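Local coordinates for designed Anbu Protein (Synthetic construct, PDB 5LOY) that is a consensus-designed ancestral beta subunit of the proteasome family that forms a helical assembly and is probably a hydrolase related to precursors of the proteasome, at residues 158-163 / 167-172; 173-178 / 217-222. All coordinates share one frame; numbering follows the deposited sequence.

Contact 1. Residues 158-163 / 167-172; sequences RVITPD and EDAAKC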
loop_
_atom_site.group_PDB
_atom_site.type_symbol
_atom_site.label_atom_id
_atom_site.label_comp_id
_atom_site.label_asym_id
_atom_site.label_seq_id
_atom_site.Cartn_x
_atom_site.Cartn_y
_atom_site.Cartn_z
ATOM N N ARG A 158 -9.078 -9.199 -1.401
ATOM C CA ARG A 158 -9.183 -10.466 -2.119
ATOM C C ARG A 158 -9.994 -11.487 -1.361
ATOM O O ARG A 158 -10.720 -12.243 -1.969
ATOM C CB ARG A 158 -7.803 -11.077 -2.406
ATOM C CG ARG A 158 -7.024 -10.404 -3.535
ATOM C CD ARG A 158 -5.623 -11.012 -3.682
ATOM N NE ARG A 158 -4.746 -10.251 -4.566
ATOM C CZ ARG A 158 -4.727 -10.354 -5.893
ATOM N NH1 ARG A 158 -5.554 -11.196 -6.527
ATOM N NH2 ARG A 158 -3.864 -9.609 -6.589
ATOM N N VAL A 159 -9.875 -11.502 -0.044
ATOM C CA VAL A 159 -10.403 -12.601 0.766
ATOM C C VAL A 159 -11.717 -12.298 1.515
ATOM O O VAL A 159 -12.624 -13.131 1.525
ATOM C CB VAL A 159 -9.326 -13.064 1.772
ATOM C CG1 VAL A 159 -9.866 -14.124 2.702
ATOM C CG2 VAL A 159 -8.129 -13.610 1.027
ATOM N N ILE A 160 -11.837 -11.133 2.135
ATOM C CA ILE A 160 -12.923 -10.904 3.083
ATOM C C ILE A 160 -14.279 -10.708 2.417
ATOM O O ILE A 160 -14.434 -9.848 1.573
ATOM C CB ILE A 160 -12.678 -9.683 3.977
ATOM C CG1 ILE A 160 -11.335 -9.798 4.738
ATOM C CG2 ILE A 160 -13.827 -9.516 4.959
ATOM C CD1 ILE A 160 -11.188 -10.993 5.659
ATOM N N THR A 161 -15.247 -11.535 2.806
ATOM C CA THR A 161 -16.648 -11.333 2.484
ATOM C C THR A 161 -17.427 -11.578 3.765
ATOM O O THR A 161 -16.885 -12.130 4.726
ATOM C CB THR A 161 -17.178 -12.327 1.407
ATOM O OG1 THR A 161 -17.401 -13.623 1.988
ATOM C CG2 THR A 161 -16.232 -12.432 0.212
ATOM N N PRO A 162 -18.704 -11.172 3.789
ATOM C CA PRO A 162 -19.550 -11.448 4.951
ATOM C C PRO A 162 -19.589 -12.931 5.310
ATOM O O PRO A 162 -19.818 -13.287 6.458
ATOM C CB PRO A 162 -20.931 -11.009 4.475
ATOM C CG PRO A 162 -20.681 -10.001 3.398
ATOM C CD PRO A 162 -19.379 -10.345 2.766
ATOM N N ASP A 163 -19.387 -13.795 4.322
ATOM C CA ASP A 163 -19.459 -15.231 4.553
ATOM C C ASP A 163 -18.154 -15.843 5.092
ATOM O O ASP A 163 -18.122 -16.985 5.470
ATOM C CB ASP A 163 -19.867 -15.929 3.252
ATOM C CG ASP A 163 -20.683 -17.186 3.502
ATOM O OD1 ASP A 163 -21.590 -17.169 4.372
ATOM O OD2 ASP A 163 -20.424 -18.205 2.824
ATOM N N GLU A 167 -12.006 -17.868 11.648
ATOM C CA GLU A 167 -10.650 -18.393 11.508
ATOM C C GLU A 167 -9.938 -17.764 10.294
ATOM O O GLU A 167 -8.828 -17.247 10.422
ATOM C CB GLU A 167 -10.636 -19.927 11.377
ATOM C CG GLU A 167 -11.381 -20.684 12.480
ATOM C CD GLU A 167 -12.869 -20.926 12.154
ATOM O OE1 GLU A 167 -13.179 -21.916 11.441
ATOM O OE2 GLU A 167 -13.734 -20.124 12.594
ATOM N N ASP A 168 -10.584 -17.778 9.136
ATOM C CA ASP A 168 -9.957 -17.218 7.938
ATOM C C ASP A 168 -9.744 -15.716 8.026
ATOM O O ASP A 168 -8.752 -15.204 7.514
ATOM C CB ASP A 168 -10.764 -17.547 6.667
ATOM C CG ASP A 168 -10.629 -18.996 6.241
ATOM O OD1 ASP A 168 -9.703 -19.688 6.728
ATOM O OD2 ASP A 168 -11.455 -19.453 5.418
ATOM N N ALA A 169 -10.681 -14.999 8.635
ATOM C CA ALA A 169 -10.543 -13.540 8.767
ATOM C C ALA A 169 -9.365 -13.194 9.652
ATOM O O ALA A 169 -8.635 -12.240 9.349
ATOM C CB ALA A 169 -11.805 -12.920 9.320
ATOM N N ALA A 170 -9.152 -13.975 10.709
ATOM C CA ALA A 170 -7.961 -13.786 11.536
ATOM C C ALA A 170 -6.664 -14.087 10.775
ATOM O O ALA A 170 -5.692 -13.299 10.857
ATOM C CB ALA A 170 -8.040 -14.602 12.793
ATOM N N LYS A 171 -6.631 -15.191 10.022
ATOM C CA LYS A 171 -5.468 -15.459 9.141
ATOM C C LYS A 171 -5.196 -14.298 8.207
ATOM O O LYS A 171 -4.062 -13.868 8.027
ATOM C CB LYS A 171 -5.717 -16.648 8.253
ATOM C CG LYS A 171 -5.163 -17.959 8.708
ATOM C CD LYS A 171 -5.126 -18.878 7.500
ATOM C CE LYS A 171 -6.277 -19.855 7.461
ATOM N NZ LYS A 171 -6.256 -20.625 6.177
ATOM N N CYS A 172 -6.255 -13.813 7.577
ATOM C CA CYS A 172 -6.134 -12.753 6.610
ATOM C C CYS A 172 -5.604 -11.483 7.254
ATOM O O CYS A 172 -4.709 -10.842 6.731
ATOM C CB CYS A 172 -7.480 -12.508 5.986
ATOM S SG CYS A 172 -7.419 -11.403 4.583
#
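The turn between helix 153-159 and helix 166-183, a helix pair on one face of the Ntn-hydrolase (proteasome-type) fold, closes when Val159 and Ile160 come down on Cys172 and Ala169. Cys172 is the meeting point. Its thiol stands anti to the backbone N (chi1 -171°), which turns Cys172 SG toward the connection, where it lies 3.8 Å from Val159 CB and 3.9 Å from Ile160 CD1. A beta-branched valine suits the last helical turn, since its bulk sits close to the backbone and meets the sulfur directly. Ile160, the first residue to leave helical geometry, reaches back with its longer branch: CD1 rests 4.2 Å from Ala169 CB, and the small alanine lets the methyl come near the helix backbone, 4.1 Å from Ala169 CA. Beyond this patch, Ile160 and Ala169 both touch Leu8 of strand 2-8, while Thr164 OG1 hydrogen-bonds Thr161 N within the turn. On the polar flank, Lys171 NZ forms a long salt bridge to Asp168 and bonds backbone oxygens of Phe231 and Leu234 of the second subunit. No hydrogen bond crosses between 158-163 and 167-172; the two are joined by a small, buried apolar contact that depends on shape and on exclusion of water.

Contact 2. Residues 173-178 / 217-222; sequences ALVSFD and RMLRKQ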
loop_
_atom_site.group_PDB
_atom_site.type_symbol
_atom_site.label_atom_id
_atom_site.label_comp_id
_atom_site.label_asym_id
_atom_site.label_seq_id
_atom_site.Cartn_x
_atom_site.Cartn_y
_atom_site.Cartn_z
ATOM N N ALA A 173 -6.102 -11.138 8.432
ATOM C CA ALA A 173 -5.515 -10.009 9.176
ATOM C C ALA A 173 -4.018 -10.202 9.439
ATOM O O ALA A 173 -3.233 -9.291 9.232
ATOM C CB ALA A 173 -6.237 -9.798 10.499
ATOM N N LEU A 174 -3.620 -11.389 9.870
ATOM C CA LEU A 174 -2.218 -11.618 10.204
ATOM C C LEU A 174 -1.282 -11.518 8.986
ATOM O O LEU A 174 -0.194 -10.932 9.051
ATOM C CB LEU A 174 -2.054 -12.953 10.922
ATOM C CG LEU A 174 -2.684 -12.947 12.319
ATOM C CD1 LEU A 174 -2.560 -14.306 12.972
ATOM C CD2 LEU A 174 -2.026 -11.910 13.228
ATOM N N VAL A 175 -1.736 -12.061 7.873
ATOM C CA VAL A 175 -0.999 -11.994 6.630
ATOM C C VAL A 175 -0.894 -10.536 6.156
ATOM O O VAL A 175 0.166 -10.083 5.694
ATOM C CB VAL A 175 -1.703 -12.902 5.580
ATOM C CG1 VAL A 175 -1.279 -12.560 4.176
ATOM C CG2 VAL A 175 -1.405 -14.355 5.903
ATOM N N SER A 176 -1.991 -9.799 6.295
ATOM C CA SER A 176 -1.995 -8.349 6.072
ATOM C C SER A 176 -0.907 -7.620 6.888
ATOM O O SER A 176 -0.246 -6.710 6.377
ATOM C CB SER A 176 -3.363 -7.770 6.423
ATOM O OG SER A 176 -3.438 -6.418 6.013
ATOM N N PHE A 177 -0.726 -8.014 8.146
ATOM C CA PHE A 177 0.320 -7.426 8.958
ATOM C C PHE A 177 1.694 -7.836 8.508
ATOM O O PHE A 177 2.622 -7.028 8.519
ATOM C CB PHE A 177 0.144 -7.765 10.434
ATOM C CG PHE A 177 -0.740 -6.808 11.137
ATOM C CD1 PHE A 177 -2.116 -6.925 11.032
ATOM C CD2 PHE A 177 -0.214 -5.754 11.868
ATOM C CE1 PHE A 177 -2.958 -6.024 11.649
ATOM C CE2 PHE A 177 -1.056 -4.832 12.476
ATOM C CZ PHE A 177 -2.428 -4.962 12.358
ATOM N N ASP A 178 1.841 -9.093 8.127
ATOM C CA ASP A 178 3.128 -9.600 7.651
ATOM C C ASP A 178 3.639 -8.756 6.493
ATOM O O ASP A 178 4.775 -8.299 6.509
ATOM C CB ASP A 178 2.986 -11.058 7.239
ATOM C CG ASP A 178 4.231 -11.614 6.564
ATOM O OD1 ASP A 178 5.366 -11.434 7.070
ATOM O OD2 ASP A 178 4.063 -12.260 5.509
ATOM N N ARG A 217 5.156 -17.280 13.400
ATOM C CA ARG A 217 6.324 -17.721 12.632
ATOM C C ARG A 217 5.998 -18.770 11.586
ATOM O O ARG A 217 6.461 -18.667 10.468
ATOM C CB ARG A 217 7.382 -18.321 13.527
ATOM C CG ARG A 217 8.351 -17.316 14.096
ATOM C CD ARG A 217 9.577 -18.026 14.680
ATOM N NE ARG A 217 10.338 -17.073 15.472
ATOM C CZ ARG A 217 11.297 -17.393 16.327
ATOM N NH1 ARG A 217 11.629 -18.666 16.537
ATOM N NH2 ARG A 217 11.916 -16.425 16.993
ATOM N N MET A 218 5.205 -19.773 11.957
ATOM C CA MET A 218 4.788 -20.795 11.021
ATOM C C MET A 218 3.991 -20.186 9.886
ATOM O O MET A 218 4.170 -20.546 8.738
ATOM C CB MET A 218 3.942 -21.867 11.692
ATOM C CG MET A 218 4.182 -23.266 11.147
ATOM S SD MET A 218 3.334 -24.631 12.013
ATOM C CE MET A 218 1.796 -23.967 12.696
ATOM N N LEU A 219 3.090 -19.280 10.216
ATOM C CA LEU A 219 2.218 -18.696 9.223
ATOM C C LEU A 219 3.044 -17.929 8.201
ATOM O O LEU A 219 2.870 -18.100 6.991
ATOM C CB LEU A 219 1.204 -17.777 9.893
ATOM C CG LEU A 219 0.039 -17.231 9.084
ATOM C CD1 LEU A 219 -0.867 -18.387 8.697
ATOM C CD2 LEU A 219 -0.766 -16.215 9.882
ATOM N N ARG A 220 3.953 -17.086 8.670
ATOM C CA ARG A 220 4.741 -16.268 7.765
ATOM C C ARG A 220 5.569 -17.134 6.818
ATOM O O ARG A 220 5.682 -16.858 5.635
ATOM C CB ARG A 220 5.643 -15.336 8.553
ATOM C CG ARG A 220 4.865 -14.312 9.358
ATOM C CD ARG A 220 5.781 -13.482 10.225
ATOM N NE ARG A 220 6.081 -12.248 9.522
ATOM C CZ ARG A 220 6.740 -11.222 10.056
ATOM N NH1 ARG A 220 7.188 -11.311 11.312
ATOM N NH2 ARG A 220 6.952 -10.103 9.328
ATOM N N LYS A 221 6.142 -18.189 7.358
ATOM C CA LYS A 221 7.024 -19.033 6.612
ATOM C C LYS A 221 6.254 -19.822 5.561
ATOM O O LYS A 221 6.732 -19.989 4.460
ATOM C CB LYS A 221 7.761 -19.946 7.582
ATOM C CG LYS A 221 8.575 -21.070 6.975
ATOM C CD LYS A 221 9.158 -21.901 8.112
ATOM C CE LYS A 221 9.164 -23.392 7.823
ATOM N NZ LYS A 221 10.318 -23.714 6.950
ATOM N N GLN A 222 5.067 -20.312 5.893
ATOM C CA GLN A 222 4.285 -21.068 4.928
ATOM C C GLN A 222 3.648 -20.157 3.887
ATOM O O GLN A 222 3.480 -20.576 2.742
ATOM C CB GLN A 222 3.210 -21.885 5.609
ATOM C CG GLN A 222 3.795 -23.048 6.409
ATOM C CD GLN A 222 2.733 -24.009 6.929
ATOM O OE1 GLN A 222 1.647 -24.052 6.382
ATOM N NE2 GLN A 222 3.032 -24.765 7.972
HETATM O O HOH W 1 5.849 -14.139 4.610
#
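Leu174 opens the crossing of helices 166-183 and 214-232 by meeting Leu219, the two side chains lying at about a right angle. Leu219 extends its CD2 methyl to within 3.7 Å of Leu174 CB, and the same methyl also approaches Leu174 CD1 at 4.1 Å. Leucine suits position 219, because its long apolar side chain spans the distance between helices whose axes, over these segments, come no closer than 10.4 Å. Val175 adds a looser touch, its CG2 lying 4.4 Å from Leu219 CD2, so this one methyl serves two residues of the facing helix. One turn after Leu174, Asp178 replaces apolar packing with charge. Its carboxylate carbon is anti to the backbone N (chi1 173°), which carries OD1 across to Arg220. Arg220 NE donates to Asp178 OD1 at 2.7 Å, nearly straight at 160°, while a weak second bond runs from Arg220 NH2 to the same oxygen. OD1 lies in the guanidinium plane, yet NE reaches it from above the carboxylate plane, and the two planes are almost perpendicular. Asp178 OD2 accepts a hydrogen bond from a water, which also donates one to Arg220 O at 2.9 Å and so links the carboxylate to the facing backbone. OD1 pairs with Arg182 as well, and OD2 with Arg158 of the second subunit; this cluster of positive groups would be expected to favour the ionised carboxylate. The segments' axes cross at -70°, leaving a local contact rather than a long seam. Helix 166-183 lies between helix 214-232 and strands of the sheet: Phe177 packs on strands 11-21 and 191-197, Val175 and Ser176 touch helix 153-159, and Leu234 of the second subunit packs against Val175 and Leu219.

Overall arrangement
Helix 166-183 is common to both contacts: its first turns take part in contact 1, and the turns that follow at once take part in contact 2. The two centres lie about 14 Å apart, and contact 1 closes before contact 2 opens along the chain. Contact 1 is local, tying the helix to the end of helix 153-159 and the connection that follows it, whereas contact 2 brings in residues 217-222 of helix 214-232, 39 residues on from the end of 173-178, after strands 191-197 and 205-209. Both also border the second subunit, so the packing that holds this helical layer together within a chain continues into the pairing of two chains, as fits a protein that assembles.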